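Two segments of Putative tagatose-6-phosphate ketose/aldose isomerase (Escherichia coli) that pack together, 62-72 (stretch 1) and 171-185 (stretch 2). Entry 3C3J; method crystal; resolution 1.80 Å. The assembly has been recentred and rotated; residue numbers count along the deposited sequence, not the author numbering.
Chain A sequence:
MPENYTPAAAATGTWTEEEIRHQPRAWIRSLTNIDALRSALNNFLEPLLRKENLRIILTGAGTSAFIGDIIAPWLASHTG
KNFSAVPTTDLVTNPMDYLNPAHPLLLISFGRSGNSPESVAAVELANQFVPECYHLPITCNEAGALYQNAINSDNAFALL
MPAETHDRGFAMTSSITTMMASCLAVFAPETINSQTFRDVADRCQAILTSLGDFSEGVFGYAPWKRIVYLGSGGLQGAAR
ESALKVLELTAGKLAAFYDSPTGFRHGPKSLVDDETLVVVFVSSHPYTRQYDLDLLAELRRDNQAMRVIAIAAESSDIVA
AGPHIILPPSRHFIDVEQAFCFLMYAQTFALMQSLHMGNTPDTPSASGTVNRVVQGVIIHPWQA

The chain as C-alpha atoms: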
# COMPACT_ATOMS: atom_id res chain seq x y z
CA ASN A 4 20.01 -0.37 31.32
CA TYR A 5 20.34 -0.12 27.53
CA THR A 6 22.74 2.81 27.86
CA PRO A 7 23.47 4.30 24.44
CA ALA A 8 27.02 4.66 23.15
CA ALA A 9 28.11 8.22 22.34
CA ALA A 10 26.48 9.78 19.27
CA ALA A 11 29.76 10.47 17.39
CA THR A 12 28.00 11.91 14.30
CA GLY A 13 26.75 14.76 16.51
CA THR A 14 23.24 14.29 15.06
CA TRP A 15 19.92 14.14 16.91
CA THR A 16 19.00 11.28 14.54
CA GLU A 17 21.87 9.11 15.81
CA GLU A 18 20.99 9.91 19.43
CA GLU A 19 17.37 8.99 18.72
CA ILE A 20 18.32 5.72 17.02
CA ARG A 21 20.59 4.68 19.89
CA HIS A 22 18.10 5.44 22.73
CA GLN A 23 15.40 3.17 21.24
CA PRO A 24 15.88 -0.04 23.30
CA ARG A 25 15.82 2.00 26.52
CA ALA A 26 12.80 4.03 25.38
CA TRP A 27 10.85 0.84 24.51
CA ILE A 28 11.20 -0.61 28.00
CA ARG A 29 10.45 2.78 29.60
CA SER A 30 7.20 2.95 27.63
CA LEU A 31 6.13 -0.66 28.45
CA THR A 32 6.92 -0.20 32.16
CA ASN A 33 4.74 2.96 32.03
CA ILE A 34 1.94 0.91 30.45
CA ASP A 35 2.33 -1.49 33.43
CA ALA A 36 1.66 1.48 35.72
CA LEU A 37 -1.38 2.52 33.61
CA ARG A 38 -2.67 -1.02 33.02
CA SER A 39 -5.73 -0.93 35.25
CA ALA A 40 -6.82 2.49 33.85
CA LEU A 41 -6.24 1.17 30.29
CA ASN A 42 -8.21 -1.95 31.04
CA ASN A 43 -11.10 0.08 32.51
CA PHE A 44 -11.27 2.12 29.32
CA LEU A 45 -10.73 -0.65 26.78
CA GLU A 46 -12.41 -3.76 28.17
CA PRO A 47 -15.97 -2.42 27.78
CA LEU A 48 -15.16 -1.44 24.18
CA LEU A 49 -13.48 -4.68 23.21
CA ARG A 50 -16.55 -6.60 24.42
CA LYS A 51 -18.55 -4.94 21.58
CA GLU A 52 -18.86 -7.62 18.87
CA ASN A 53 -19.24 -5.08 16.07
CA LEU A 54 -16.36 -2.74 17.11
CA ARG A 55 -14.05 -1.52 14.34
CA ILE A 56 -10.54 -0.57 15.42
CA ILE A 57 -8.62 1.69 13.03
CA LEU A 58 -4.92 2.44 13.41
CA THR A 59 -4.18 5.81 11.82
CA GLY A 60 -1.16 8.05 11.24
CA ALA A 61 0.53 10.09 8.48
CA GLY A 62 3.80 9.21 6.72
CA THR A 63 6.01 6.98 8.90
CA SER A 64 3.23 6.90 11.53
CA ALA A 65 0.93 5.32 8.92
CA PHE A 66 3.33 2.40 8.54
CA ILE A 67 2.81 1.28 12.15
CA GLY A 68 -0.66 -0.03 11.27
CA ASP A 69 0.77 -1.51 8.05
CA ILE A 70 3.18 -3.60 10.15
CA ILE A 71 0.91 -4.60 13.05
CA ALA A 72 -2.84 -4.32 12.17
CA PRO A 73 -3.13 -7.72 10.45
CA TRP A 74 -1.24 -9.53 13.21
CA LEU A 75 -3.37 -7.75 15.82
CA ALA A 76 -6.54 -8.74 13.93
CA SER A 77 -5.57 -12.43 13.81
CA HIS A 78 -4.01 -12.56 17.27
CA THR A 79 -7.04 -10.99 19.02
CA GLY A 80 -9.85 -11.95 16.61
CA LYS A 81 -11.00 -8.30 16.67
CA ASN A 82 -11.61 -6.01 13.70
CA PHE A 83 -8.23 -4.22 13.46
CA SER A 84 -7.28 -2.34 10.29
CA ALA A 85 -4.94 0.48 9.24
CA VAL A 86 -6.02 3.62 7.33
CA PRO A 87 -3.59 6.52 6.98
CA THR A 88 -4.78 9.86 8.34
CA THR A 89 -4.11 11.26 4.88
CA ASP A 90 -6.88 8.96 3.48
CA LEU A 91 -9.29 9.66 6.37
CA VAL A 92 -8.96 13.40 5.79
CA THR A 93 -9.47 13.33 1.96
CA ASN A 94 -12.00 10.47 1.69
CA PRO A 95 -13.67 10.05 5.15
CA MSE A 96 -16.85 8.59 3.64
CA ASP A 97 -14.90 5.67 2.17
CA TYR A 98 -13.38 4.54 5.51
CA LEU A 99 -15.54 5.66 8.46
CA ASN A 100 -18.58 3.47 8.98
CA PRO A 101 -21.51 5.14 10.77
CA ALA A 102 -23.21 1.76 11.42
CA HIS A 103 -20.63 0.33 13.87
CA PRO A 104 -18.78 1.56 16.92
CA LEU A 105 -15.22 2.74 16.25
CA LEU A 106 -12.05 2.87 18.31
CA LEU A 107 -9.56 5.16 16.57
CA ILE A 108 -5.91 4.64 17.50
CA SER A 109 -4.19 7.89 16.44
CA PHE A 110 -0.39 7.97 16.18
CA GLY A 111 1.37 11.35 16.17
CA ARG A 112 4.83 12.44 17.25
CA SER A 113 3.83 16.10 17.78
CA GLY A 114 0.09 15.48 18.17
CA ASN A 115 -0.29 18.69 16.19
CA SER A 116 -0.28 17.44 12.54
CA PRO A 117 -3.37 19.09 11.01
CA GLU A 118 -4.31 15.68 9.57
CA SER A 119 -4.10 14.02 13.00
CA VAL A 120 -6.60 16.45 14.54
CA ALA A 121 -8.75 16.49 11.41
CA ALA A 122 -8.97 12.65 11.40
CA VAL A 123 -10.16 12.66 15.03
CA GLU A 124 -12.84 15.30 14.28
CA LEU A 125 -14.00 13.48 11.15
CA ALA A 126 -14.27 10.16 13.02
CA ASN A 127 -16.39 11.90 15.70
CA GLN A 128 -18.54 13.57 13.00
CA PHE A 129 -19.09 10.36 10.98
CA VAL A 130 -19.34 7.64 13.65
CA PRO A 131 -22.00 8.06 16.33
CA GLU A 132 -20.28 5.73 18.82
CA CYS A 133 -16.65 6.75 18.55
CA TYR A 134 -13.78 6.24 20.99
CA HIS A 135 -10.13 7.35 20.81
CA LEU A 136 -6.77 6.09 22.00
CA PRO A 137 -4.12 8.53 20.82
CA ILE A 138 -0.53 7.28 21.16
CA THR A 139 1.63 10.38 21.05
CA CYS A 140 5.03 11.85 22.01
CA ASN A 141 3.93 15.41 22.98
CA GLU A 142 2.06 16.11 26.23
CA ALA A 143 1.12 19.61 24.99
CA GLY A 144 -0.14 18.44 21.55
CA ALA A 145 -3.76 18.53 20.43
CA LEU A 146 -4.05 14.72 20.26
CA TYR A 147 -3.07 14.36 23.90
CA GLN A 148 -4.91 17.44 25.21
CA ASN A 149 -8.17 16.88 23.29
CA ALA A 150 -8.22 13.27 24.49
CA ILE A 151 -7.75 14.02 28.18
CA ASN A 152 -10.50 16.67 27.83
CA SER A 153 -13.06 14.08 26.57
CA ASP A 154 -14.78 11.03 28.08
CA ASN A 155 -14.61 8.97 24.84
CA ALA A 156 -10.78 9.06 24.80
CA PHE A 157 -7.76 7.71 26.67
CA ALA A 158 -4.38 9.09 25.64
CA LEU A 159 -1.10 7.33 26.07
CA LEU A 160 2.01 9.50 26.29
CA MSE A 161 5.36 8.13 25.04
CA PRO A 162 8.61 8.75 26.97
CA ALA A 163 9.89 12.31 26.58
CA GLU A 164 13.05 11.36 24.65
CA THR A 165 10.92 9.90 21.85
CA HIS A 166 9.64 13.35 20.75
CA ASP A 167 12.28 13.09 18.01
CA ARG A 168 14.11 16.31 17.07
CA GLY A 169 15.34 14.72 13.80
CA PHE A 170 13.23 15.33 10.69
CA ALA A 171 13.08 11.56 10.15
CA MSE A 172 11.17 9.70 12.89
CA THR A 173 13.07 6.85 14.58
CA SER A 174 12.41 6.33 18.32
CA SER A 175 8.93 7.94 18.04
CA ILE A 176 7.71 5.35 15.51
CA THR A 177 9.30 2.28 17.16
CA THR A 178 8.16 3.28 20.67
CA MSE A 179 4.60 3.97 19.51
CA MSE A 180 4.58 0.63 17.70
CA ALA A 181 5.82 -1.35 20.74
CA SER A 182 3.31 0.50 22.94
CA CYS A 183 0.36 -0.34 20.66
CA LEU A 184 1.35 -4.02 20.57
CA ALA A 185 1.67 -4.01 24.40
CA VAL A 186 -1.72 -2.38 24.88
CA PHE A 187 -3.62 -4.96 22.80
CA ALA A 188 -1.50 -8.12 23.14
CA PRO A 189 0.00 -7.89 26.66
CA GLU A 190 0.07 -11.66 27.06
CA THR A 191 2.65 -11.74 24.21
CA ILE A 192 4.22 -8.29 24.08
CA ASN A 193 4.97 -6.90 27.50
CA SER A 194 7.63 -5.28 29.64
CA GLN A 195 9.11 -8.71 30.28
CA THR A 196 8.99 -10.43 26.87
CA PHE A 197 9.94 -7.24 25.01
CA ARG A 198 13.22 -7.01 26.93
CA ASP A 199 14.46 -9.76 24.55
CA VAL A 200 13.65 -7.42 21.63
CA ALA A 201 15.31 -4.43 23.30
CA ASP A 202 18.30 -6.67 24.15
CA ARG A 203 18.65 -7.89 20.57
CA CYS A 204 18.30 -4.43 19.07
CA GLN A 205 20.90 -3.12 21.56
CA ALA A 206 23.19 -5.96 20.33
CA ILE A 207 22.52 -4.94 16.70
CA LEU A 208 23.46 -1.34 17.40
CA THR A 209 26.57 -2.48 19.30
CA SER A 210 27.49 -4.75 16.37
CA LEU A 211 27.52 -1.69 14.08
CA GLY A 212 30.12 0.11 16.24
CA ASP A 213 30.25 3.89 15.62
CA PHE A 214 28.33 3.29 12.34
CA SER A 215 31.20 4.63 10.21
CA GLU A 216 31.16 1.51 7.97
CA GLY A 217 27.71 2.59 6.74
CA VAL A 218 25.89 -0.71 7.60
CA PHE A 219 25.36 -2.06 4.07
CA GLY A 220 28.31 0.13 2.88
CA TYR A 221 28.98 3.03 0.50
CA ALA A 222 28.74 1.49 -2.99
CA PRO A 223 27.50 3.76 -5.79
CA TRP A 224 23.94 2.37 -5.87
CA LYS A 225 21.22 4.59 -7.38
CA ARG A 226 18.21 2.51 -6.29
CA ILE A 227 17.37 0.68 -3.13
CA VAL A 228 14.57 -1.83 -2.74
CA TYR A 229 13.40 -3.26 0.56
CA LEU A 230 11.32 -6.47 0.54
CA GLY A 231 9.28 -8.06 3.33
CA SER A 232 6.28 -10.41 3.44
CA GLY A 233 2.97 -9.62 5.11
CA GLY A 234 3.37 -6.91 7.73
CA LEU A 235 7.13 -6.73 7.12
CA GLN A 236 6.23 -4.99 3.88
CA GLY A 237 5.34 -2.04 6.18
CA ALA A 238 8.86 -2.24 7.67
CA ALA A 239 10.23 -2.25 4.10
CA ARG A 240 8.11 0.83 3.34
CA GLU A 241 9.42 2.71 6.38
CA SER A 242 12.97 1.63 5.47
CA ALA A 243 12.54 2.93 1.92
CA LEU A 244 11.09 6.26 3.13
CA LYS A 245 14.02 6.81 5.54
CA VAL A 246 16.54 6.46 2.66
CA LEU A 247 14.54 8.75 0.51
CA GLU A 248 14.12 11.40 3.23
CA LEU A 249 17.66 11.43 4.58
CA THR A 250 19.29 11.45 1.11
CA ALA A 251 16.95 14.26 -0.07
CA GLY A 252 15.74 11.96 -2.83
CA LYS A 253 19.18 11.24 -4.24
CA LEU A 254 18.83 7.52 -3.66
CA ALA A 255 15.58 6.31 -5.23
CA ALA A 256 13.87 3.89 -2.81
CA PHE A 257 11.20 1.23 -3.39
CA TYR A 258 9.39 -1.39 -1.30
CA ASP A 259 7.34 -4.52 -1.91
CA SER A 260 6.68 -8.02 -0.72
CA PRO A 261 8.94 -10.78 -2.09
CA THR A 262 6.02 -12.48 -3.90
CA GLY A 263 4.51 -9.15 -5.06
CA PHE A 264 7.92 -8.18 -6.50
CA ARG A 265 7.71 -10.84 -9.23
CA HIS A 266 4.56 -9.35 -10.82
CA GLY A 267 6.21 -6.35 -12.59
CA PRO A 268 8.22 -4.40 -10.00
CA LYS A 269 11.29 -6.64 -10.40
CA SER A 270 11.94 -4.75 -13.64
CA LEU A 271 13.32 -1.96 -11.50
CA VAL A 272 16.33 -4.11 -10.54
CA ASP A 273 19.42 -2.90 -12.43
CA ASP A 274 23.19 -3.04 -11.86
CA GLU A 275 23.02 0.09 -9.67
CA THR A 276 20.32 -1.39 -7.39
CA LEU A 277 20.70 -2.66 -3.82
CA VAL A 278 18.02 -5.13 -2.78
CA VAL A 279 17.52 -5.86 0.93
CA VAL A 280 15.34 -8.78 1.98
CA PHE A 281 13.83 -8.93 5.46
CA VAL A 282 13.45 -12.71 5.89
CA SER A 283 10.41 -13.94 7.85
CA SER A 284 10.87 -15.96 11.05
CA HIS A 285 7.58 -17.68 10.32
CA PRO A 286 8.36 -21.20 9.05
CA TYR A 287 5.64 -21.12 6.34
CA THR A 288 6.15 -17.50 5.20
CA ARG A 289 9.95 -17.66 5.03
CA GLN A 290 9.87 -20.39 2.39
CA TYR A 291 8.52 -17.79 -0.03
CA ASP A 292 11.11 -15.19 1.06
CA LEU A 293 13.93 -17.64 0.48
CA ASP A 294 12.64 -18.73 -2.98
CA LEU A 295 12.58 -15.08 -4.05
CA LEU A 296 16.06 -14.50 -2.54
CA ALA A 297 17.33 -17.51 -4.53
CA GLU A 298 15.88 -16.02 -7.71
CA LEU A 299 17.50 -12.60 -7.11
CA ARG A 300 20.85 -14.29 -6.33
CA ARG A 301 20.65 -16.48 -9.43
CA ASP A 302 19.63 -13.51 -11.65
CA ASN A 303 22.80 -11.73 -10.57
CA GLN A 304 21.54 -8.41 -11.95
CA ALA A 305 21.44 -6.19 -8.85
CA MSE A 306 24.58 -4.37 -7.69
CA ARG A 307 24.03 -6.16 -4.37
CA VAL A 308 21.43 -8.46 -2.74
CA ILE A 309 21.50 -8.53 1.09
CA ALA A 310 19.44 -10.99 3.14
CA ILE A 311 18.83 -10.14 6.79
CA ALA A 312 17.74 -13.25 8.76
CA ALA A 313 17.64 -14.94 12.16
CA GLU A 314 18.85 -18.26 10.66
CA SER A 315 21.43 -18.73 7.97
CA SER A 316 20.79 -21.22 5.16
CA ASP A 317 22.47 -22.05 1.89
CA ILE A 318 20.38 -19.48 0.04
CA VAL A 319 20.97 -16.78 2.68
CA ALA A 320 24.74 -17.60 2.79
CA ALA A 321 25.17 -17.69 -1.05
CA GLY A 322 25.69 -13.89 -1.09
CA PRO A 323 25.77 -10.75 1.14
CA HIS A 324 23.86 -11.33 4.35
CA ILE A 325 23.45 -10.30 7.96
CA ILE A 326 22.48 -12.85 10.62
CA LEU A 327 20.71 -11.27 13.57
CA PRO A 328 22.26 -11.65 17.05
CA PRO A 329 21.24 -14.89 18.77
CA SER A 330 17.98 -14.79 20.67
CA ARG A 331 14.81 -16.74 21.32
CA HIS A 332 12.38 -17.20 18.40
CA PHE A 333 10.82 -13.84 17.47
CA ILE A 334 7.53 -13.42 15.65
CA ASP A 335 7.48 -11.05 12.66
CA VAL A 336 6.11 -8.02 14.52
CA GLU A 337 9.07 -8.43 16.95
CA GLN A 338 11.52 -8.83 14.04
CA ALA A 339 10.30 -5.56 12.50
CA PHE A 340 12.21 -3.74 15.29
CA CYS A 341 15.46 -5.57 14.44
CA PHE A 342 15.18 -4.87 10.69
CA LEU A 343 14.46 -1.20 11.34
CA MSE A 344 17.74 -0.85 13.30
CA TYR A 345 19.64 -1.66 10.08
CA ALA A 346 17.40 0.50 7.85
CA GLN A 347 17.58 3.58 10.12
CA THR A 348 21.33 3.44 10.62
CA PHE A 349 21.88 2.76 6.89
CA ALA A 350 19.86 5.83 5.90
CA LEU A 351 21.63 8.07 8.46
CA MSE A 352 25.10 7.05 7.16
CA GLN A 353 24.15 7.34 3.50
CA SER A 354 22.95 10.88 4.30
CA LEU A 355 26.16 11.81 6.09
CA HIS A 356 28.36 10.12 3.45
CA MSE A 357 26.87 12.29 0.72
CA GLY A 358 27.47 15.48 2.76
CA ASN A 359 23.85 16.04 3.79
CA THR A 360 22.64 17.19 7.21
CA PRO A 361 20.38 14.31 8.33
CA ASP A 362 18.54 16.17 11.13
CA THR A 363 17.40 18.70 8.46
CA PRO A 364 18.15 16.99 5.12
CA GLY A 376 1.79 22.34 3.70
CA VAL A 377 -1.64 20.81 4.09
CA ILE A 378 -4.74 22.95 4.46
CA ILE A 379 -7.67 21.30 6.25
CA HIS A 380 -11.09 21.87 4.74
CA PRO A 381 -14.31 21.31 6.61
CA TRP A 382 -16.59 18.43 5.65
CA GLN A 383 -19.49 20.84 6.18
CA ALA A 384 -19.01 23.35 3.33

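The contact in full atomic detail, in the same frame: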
# COMPACT_ATOMS: atom_id res chain seq x y z
N GLY A 62 2.40 9.51 7.03
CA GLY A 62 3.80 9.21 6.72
C GLY A 62 4.27 7.95 7.45
O GLY A 62 3.56 6.92 7.48
N THR A 63 5.46 8.05 8.04
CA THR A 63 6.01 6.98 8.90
C THR A 63 5.01 6.44 9.92
O THR A 63 4.96 5.24 10.16
CB THR A 63 7.27 7.48 9.61
OG1 THR A 63 8.32 7.68 8.64
CG2 THR A 63 7.74 6.49 10.69
N SER A 64 4.22 7.32 10.52
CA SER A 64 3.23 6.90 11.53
C SER A 64 2.14 6.04 10.92
O SER A 64 1.54 5.25 11.63
CB SER A 64 2.61 8.10 12.25
OG SER A 64 3.58 8.75 13.05
N ALA A 65 1.89 6.19 9.62
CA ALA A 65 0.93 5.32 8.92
C ALA A 65 1.44 3.89 8.83
O ALA A 65 0.66 2.94 8.80
CB ALA A 65 0.63 5.85 7.52
N PHE A 66 2.76 3.73 8.78
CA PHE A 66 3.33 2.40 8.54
C PHE A 66 3.26 1.50 9.77
O PHE A 66 3.35 0.29 9.65
CB PHE A 66 4.77 2.50 8.00
CG PHE A 66 4.91 3.44 6.84
CD1 PHE A 66 3.88 3.60 5.91
CD2 PHE A 66 6.08 4.17 6.65
CE1 PHE A 66 4.01 4.51 4.83
CE2 PHE A 66 6.21 5.05 5.59
CZ PHE A 66 5.18 5.22 4.68
N ILE A 67 3.02 2.08 10.94
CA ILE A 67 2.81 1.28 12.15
C ILE A 67 1.66 0.28 11.92
O ILE A 67 1.84 -0.90 12.07
CB ILE A 67 2.54 2.14 13.42
CG1 ILE A 67 3.76 3.05 13.69
CG2 ILE A 67 2.19 1.22 14.67
CD1 ILE A 67 3.53 4.09 14.74
N GLY A 68 0.50 0.80 11.55
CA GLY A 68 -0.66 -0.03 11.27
C GLY A 68 -0.39 -1.01 10.16
O GLY A 68 -0.88 -2.12 10.19
N ASP A 69 0.37 -0.60 9.14
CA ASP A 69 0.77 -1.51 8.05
C ASP A 69 1.54 -2.72 8.57
O ASP A 69 1.32 -3.85 8.10
CB ASP A 69 1.59 -0.79 7.00
CG ASP A 69 0.77 0.24 6.19
OD1 ASP A 69 -0.47 0.21 6.26
OD2 ASP A 69 1.37 1.08 5.50
N ILE A 70 2.40 -2.50 9.56
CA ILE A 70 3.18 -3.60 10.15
C ILE A 70 2.32 -4.47 11.08
O ILE A 70 2.38 -5.71 10.98
CB ILE A 70 4.42 -3.09 10.87
CG1 ILE A 70 5.34 -2.34 9.89
CG2 ILE A 70 5.21 -4.24 11.52
CD1 ILE A 70 6.40 -1.50 10.54
N ILE A 71 1.50 -3.87 11.94
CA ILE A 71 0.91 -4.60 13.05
C ILE A 71 -0.60 -4.88 12.99
O ILE A 71 -1.05 -5.74 13.75
CB ILE A 71 1.24 -3.96 14.44
CG1 ILE A 71 0.51 -2.63 14.67
CG2 ILE A 71 2.77 -3.80 14.64
CD1 ILE A 71 0.78 -2.03 16.07
N ALA A 72 -1.38 -4.15 12.17
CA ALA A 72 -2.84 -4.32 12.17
C ALA A 72 -3.29 -5.76 11.82
O ALA A 72 -4.13 -6.34 12.51
CB ALA A 72 -3.51 -3.28 11.27
N ALA A 171 13.46 12.94 10.36
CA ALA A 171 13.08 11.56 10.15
C ALA A 171 12.79 10.90 11.50
O ALA A 171 13.66 10.86 12.37
CB ALA A 171 14.19 10.84 9.43
N MSE A 172 11.58 10.35 11.65
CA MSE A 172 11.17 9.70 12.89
C MSE A 172 11.90 8.37 13.06
O MSE A 172 11.99 7.60 12.11
CB MSE A 172 9.68 9.43 12.87
CG MSE A 172 8.80 10.66 12.92
SE MSE A 172 6.91 10.12 12.66
CE MSE A 172 6.61 8.99 14.26
N THR A 173 12.41 8.12 14.25
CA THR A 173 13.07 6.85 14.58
C THR A 173 12.46 6.32 15.89
O THR A 173 11.55 5.45 15.87
CB THR A 173 14.62 7.00 14.65
OG1 THR A 173 14.99 7.94 15.66
CG2 THR A 173 15.18 7.45 13.28
N SER A 174 12.93 6.83 17.03
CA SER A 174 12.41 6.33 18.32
C SER A 174 10.92 6.60 18.53
O SER A 174 10.26 5.86 19.26
CB SER A 174 13.21 6.86 19.53
OG SER A 174 12.98 8.24 19.79
N SER A 175 10.38 7.65 17.92
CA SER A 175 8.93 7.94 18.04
C SER A 175 8.12 6.77 17.44
O SER A 175 7.29 6.15 18.12
CB SER A 175 8.58 9.27 17.38
OG SER A 175 9.07 9.33 16.06
N ILE A 176 8.42 6.42 16.19
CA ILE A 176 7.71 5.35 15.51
C ILE A 176 7.87 4.00 16.23
O ILE A 176 6.89 3.34 16.53
CB ILE A 176 8.02 5.25 13.98
CG1 ILE A 176 7.27 4.06 13.36
CG2 ILE A 176 9.51 5.11 13.67
CD1 ILE A 176 7.95 2.74 13.43
N THR A 177 9.10 3.59 16.53
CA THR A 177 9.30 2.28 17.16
C THR A 177 8.67 2.22 18.57
O THR A 177 8.08 1.19 18.95
CB THR A 177 10.77 1.85 17.16
OG1 THR A 177 11.56 2.81 17.89
CG2 THR A 177 11.27 1.66 15.68
N THR A 178 8.72 3.32 19.32
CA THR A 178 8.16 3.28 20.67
C THR A 178 6.63 3.26 20.64
O THR A 178 5.99 2.50 21.39
CB THR A 178 8.74 4.41 21.58
OG1 THR A 178 10.18 4.39 21.51
CG2 THR A 178 8.29 4.19 23.05
N MSE A 179 6.04 4.01 19.71
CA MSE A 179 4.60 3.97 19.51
C MSE A 179 4.14 2.59 19.08
O MSE A 179 3.13 2.10 19.57
CB MSE A 179 4.15 5.04 18.49
CG MSE A 179 4.21 6.45 19.08
SE MSE A 179 3.47 7.84 17.90
CE MSE A 179 4.48 7.49 16.32
N MSE A 180 4.91 1.95 18.18
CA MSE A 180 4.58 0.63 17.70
C MSE A 180 4.60 -0.43 18.81
O MSE A 180 3.67 -1.23 18.94
CB MSE A 180 5.51 0.21 16.57
CG MSE A 180 5.11 -1.13 15.98
SE MSE A 180 5.79 -1.34 14.16
CE MSE A 180 7.74 -1.08 14.48
N ALA A 181 5.67 -0.44 19.60
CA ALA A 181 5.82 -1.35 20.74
C ALA A 181 4.72 -1.12 21.76
O ALA A 181 4.17 -2.07 22.32
CB ALA A 181 7.18 -1.18 21.39
N SER A 182 4.39 0.16 21.99
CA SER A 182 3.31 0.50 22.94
C SER A 182 1.95 -0.05 22.48
O SER A 182 1.22 -0.66 23.27
CB SER A 182 3.24 2.00 23.18
OG SER A 182 4.51 2.48 23.59
N CYS A 183 1.61 0.16 21.21
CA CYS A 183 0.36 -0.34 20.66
C CYS A 183 0.25 -1.86 20.77
O CYS A 183 -0.76 -2.36 21.23
CB CYS A 183 0.17 0.09 19.20
SG CYS A 183 -1.53 -0.20 18.60
N LEU A 184 1.31 -2.58 20.42
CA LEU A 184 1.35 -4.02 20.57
C LEU A 184 1.11 -4.42 22.04
O LEU A 184 0.31 -5.31 22.33
CB LEU A 184 2.68 -4.56 20.07
CG LEU A 184 2.94 -4.59 18.56
CD1 LEU A 184 4.44 -4.90 18.31
CD2 LEU A 184 2.05 -5.62 17.81
N ALA A 185 1.76 -3.70 22.97
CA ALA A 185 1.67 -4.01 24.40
C ALA A 185 0.29 -3.73 24.95
O ALA A 185 -0.15 -4.44 25.84
CB ALA A 185 2.71 -3.26 25.20
O HOH W 1 9.87 9.96 9.13

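The packing of residues 62-72 against 171-185 is an apolar contact between two helices running in roughly the same direction, held by interlocking side chains with no direct hydrogen bond across it. The axes approach to 9.7 Å at an angle of 35°, and the contact buries 536 Å², counting both sides. The contributing residues recur every three or four positions: Thr63, Ser64, Ile67, Ile70 and Ile71 on one helix, Ile176, Met179, Met180, Cys183 and Leu184 on the other, joined by Met172 from the loop just before it.

Ile67 sits at the centre. Its CB points toward the partner helix, and its branches spread over three residues: CG1 lies 3.7 Å from Ile176 CG1, CD1 3.9 Å from Met179 CE, and CG2 3.9 Å from Met180 CA. So close an approach to backbone accompanies the nearest CA register of the pair, 5.9 Å between Ile67 CA and Met180 CA. Met180, a selenomethionine like Met172 and Met179, leaves its helix sideways; its long, flexible chain reaches Ile70, with SE 3.7 Å from Ile70 CD1, while its CG lies 3.8 Å from Ile71 CG2. Ile71 then fills the widening gap, where its CA and Leu184 CA are 7.6 Å apart: in the p rotamer, it places CD1 3.8 Å from Cys183 CB and CG2 3.7 Å from Leu184 CD2.

Near the start of the first helix the side chains are smaller and partly polar. Thr63 offers its methyl to the apolar side, CG2 standing 3.5 Å from Ile176 CB, whereas its hydroxyl accepts a hydrogen bond from a water (OG1 to water O, 2.8 Å). That water in turn accepts from the backbone of Met172 (N to water O, 3.1 Å), bridging the stretches. Compact Ser64 leaves room for two selenomethionine methyls, its OG lying 3.3 Å from Met172 CE and 3.6 Å from Met179 CE.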